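DITP/XTP pyrophosphatase (Mycobacteroides abscessus, PDB 6WWD) probably hydrolyses the non-canonical purine nucleotides XTP, dITP and ITP to their monophosphates and diphosphate, clearing them from the nucleotide pool. Local coordinates at residues L54-E59 with A70-L75. Sequence-based numbering, arbitrary orientation.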
loop_
_atom_site.group_PDB
_atom_site.type_symbol
_atom_site.label_atom_id
_atom_site.label_comp_id
_atom_site.label_asym_id
_atom_site.label_seq_id
_atom_site.Cartn_x
_atom_site.Cartn_y
_atom_site.Cartn_z
ATOM N N LEU D 54 -14.008 -6.025 -9.280
ATOM C CA LEU D 54 -13.968 -7.481 -9.376
ATOM C C LEU D 54 -14.989 -8.131 -8.448
ATOM O O LEU D 54 -15.655 -9.097 -8.833
ATOM C CB LEU D 54 -12.557 -7.997 -9.068
ATOM C CG LEU D 54 -11.638 -8.024 -10.283
ATOM C CD1 LEU D 54 -10.169 -8.294 -9.853
ATOM C CD2 LEU D 54 -12.141 -9.099 -11.266
ATOM N N ILE D 55 -15.117 -7.630 -7.220
ATOM C CA ILE D 55 -16.113 -8.201 -6.319
ATOM C C ILE D 55 -17.499 -8.124 -6.950
ATOM O O ILE D 55 -18.257 -9.101 -6.941
ATOM C CB ILE D 55 -16.071 -7.505 -4.947
ATOM C CG1 ILE D 55 -14.795 -7.889 -4.190
ATOM C CG2 ILE D 55 -17.303 -7.905 -4.133
ATOM C CD1 ILE D 55 -14.571 -7.057 -2.935
ATOM N N LYS D 56 -17.836 -6.979 -7.543
ATOM C CA LYS D 56 -19.164 -6.832 -8.136
ATOM C C LYS D 56 -19.353 -7.748 -9.340
ATOM O O LYS D 56 -20.435 -8.318 -9.523
ATOM C CB LYS D 56 -19.406 -5.380 -8.531
ATOM C CG LYS D 56 -20.061 -4.588 -7.423
ATOM C CD LYS D 56 -19.469 -3.209 -7.248
ATOM C CE LYS D 56 -19.572 -2.389 -8.496
ATOM N NZ LYS D 56 -19.400 -0.956 -8.166
ATOM N N ALA D 57 -18.324 -7.903 -10.176
ATOM C CA ALA D 57 -18.487 -8.746 -11.355
ATOM C C ALA D 57 -18.607 -10.217 -10.978
ATOM O O ALA D 57 -19.427 -10.944 -11.571
ATOM C CB ALA D 57 -17.331 -8.523 -12.341
ATOM N N ARG D 58 -17.809 -10.682 -9.996
ATOM C CA ARG D 58 -17.934 -12.069 -9.540
ATOM C C ARG D 58 -19.350 -12.349 -9.068
ATOM O O ARG D 58 -19.930 -13.401 -9.369
ATOM C CB ARG D 58 -16.977 -12.357 -8.383
ATOM C CG ARG D 58 -15.520 -12.327 -8.712
ATOM C CD ARG D 58 -14.683 -12.730 -7.515
ATOM N NE ARG D 58 -13.281 -12.420 -7.776
ATOM C CZ ARG D 58 -12.572 -11.532 -7.097
ATOM N NH1 ARG D 58 -13.119 -10.873 -6.081
ATOM N NH2 ARG D 58 -11.306 -11.315 -7.426
ATOM N N GLU D 59 -19.908 -11.419 -8.302
ATOM C CA GLU D 59 -21.262 -11.578 -7.796
ATOM C C GLU D 59 -22.265 -11.671 -8.934
ATOM O O GLU D 59 -23.191 -12.486 -8.888
ATOM C CB GLU D 59 -21.596 -10.413 -6.870
ATOM C CG GLU D 59 -21.035 -10.565 -5.480
ATOM C CD GLU D 59 -21.696 -11.718 -4.729
ATOM O OE1 GLU D 59 -22.924 -11.661 -4.513
ATOM O OE2 GLU D 59 -20.995 -12.675 -4.356
ATOM N N ALA D 70 -18.475 -5.049 -14.516
ATOM C CA ALA D 70 -18.830 -4.135 -13.440
ATOM C C ALA D 70 -17.850 -2.978 -13.443
ATOM O O ALA D 70 -16.707 -3.123 -13.881
ATOM C CB ALA D 70 -18.801 -4.821 -12.075
ATOM N N ASP D 71 -18.283 -1.826 -12.945
ATOM C CA ASP D 71 -17.388 -0.681 -12.896
ATOM C C ASP D 71 -17.352 -0.093 -11.493
ATOM O O ASP D 71 -18.150 -0.446 -10.615
ATOM C CB ASP D 71 -17.757 0.351 -13.967
ATOM C CG ASP D 71 -19.211 0.673 -13.976
ATOM O OD1 ASP D 71 -19.772 0.922 -12.882
ATOM O OD2 ASP D 71 -19.806 0.620 -15.076
ATOM N N ASP D 72 -16.359 0.764 -11.275
ATOM C CA ASP D 72 -16.122 1.357 -9.960
ATOM C C ASP D 72 -15.225 2.566 -10.136
ATOM O O ASP D 72 -14.102 2.420 -10.623
ATOM C CB ASP D 72 -15.481 0.338 -9.023
ATOM C CG ASP D 72 -15.831 0.588 -7.586
ATOM O OD1 ASP D 72 -16.720 -0.104 -7.055
ATOM O OD2 ASP D 72 -15.244 1.505 -6.996
ATOM N N SER D 73 -15.711 3.749 -9.747
ATOM C CA SER D 73 -15.025 5.003 -10.023
ATOM C C SER D 73 -15.021 5.862 -8.771
ATOM O O SER D 73 -15.826 5.662 -7.854
ATOM C CB SER D 73 -15.686 5.783 -11.173
ATOM O OG SER D 73 -15.776 4.954 -12.309
ATOM N N GLY D 74 -14.103 6.825 -8.743
ATOM C CA GLY D 74 -14.072 7.758 -7.631
ATOM C C GLY D 74 -12.786 8.565 -7.623
ATOM O O GLY D 74 -12.122 8.706 -8.652
ATOM N N LEU D 75 -12.474 9.123 -6.447
ATOM C CA LEU D 75 -11.349 10.029 -6.274
ATOM C C LEU D 75 -10.337 9.432 -5.306
ATOM O O LEU D 75 -10.711 8.931 -4.241
ATOM C CB LEU D 75 -11.846 11.390 -5.777
ATOM C CG LEU D 75 -10.842 12.517 -5.534
ATOM C CD1 LEU D 75 -10.236 12.984 -6.857
ATOM C CD2 LEU D 75 -11.594 13.662 -4.859
#
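Lys56 reaches out from its helix along strand 70-75 and grips it with its ammonium group at two points. NZ donates a hydrogen bond to the backbone O of Asp71 (2.8 Å), arriving nearly in line with the carbonyl, at a C=O...N angle of 164°. It also forms a salt bridge with Asp72, NZ to OD1 being 3.0 Å, where the lysine meets the oxygen on its anti side, 33° out of the carboxylate plane. The lysine chain is bent at chi2 and chi3 and crosses the Asp72 side chain at about a right angle, with its tip at both acceptors. In Asp72, CG lies anti to the backbone N, and CB points toward the helix. Behind the polar tip the packing is apolar and close: the methyl of Ala70 sits against Lys56 CB, with the two CB atoms 3.6 Å apart, and against the helix backbone at Ala57. The small residues Ala57 and Ala70 allow their CA atoms to come within 5.1 Å of each other.

In a second shell, Glu44 also forms a salt bridge with Lys56 NZ, while its other carboxylate oxygen lies close to Asp72 OD1, so that Lys56 NZ is shared between the two carboxylates. Asp72 is the predicted proton acceptor and magnesium ligand, and Phe49, Asn52 and Ala53 of the same helix pack on its side chain, an arrangement consistent with helix 49-64 helping to position this residue.

Segment 54-59, on helix 49-64, runs nearly antiparallel to segment 70-75, on strand 67-77, at 159°, with axes 7.1 Å apart at closest. Ala70 and Asp72 are joined by backbone hydrogen bonds to Ala126 and Ala124 of strand 118-128, whose Val128 touches Ala57, and strand 67-77 also pairs in parallel with strand 2-5 in the mixed sheet of this HAM1-family enzyme.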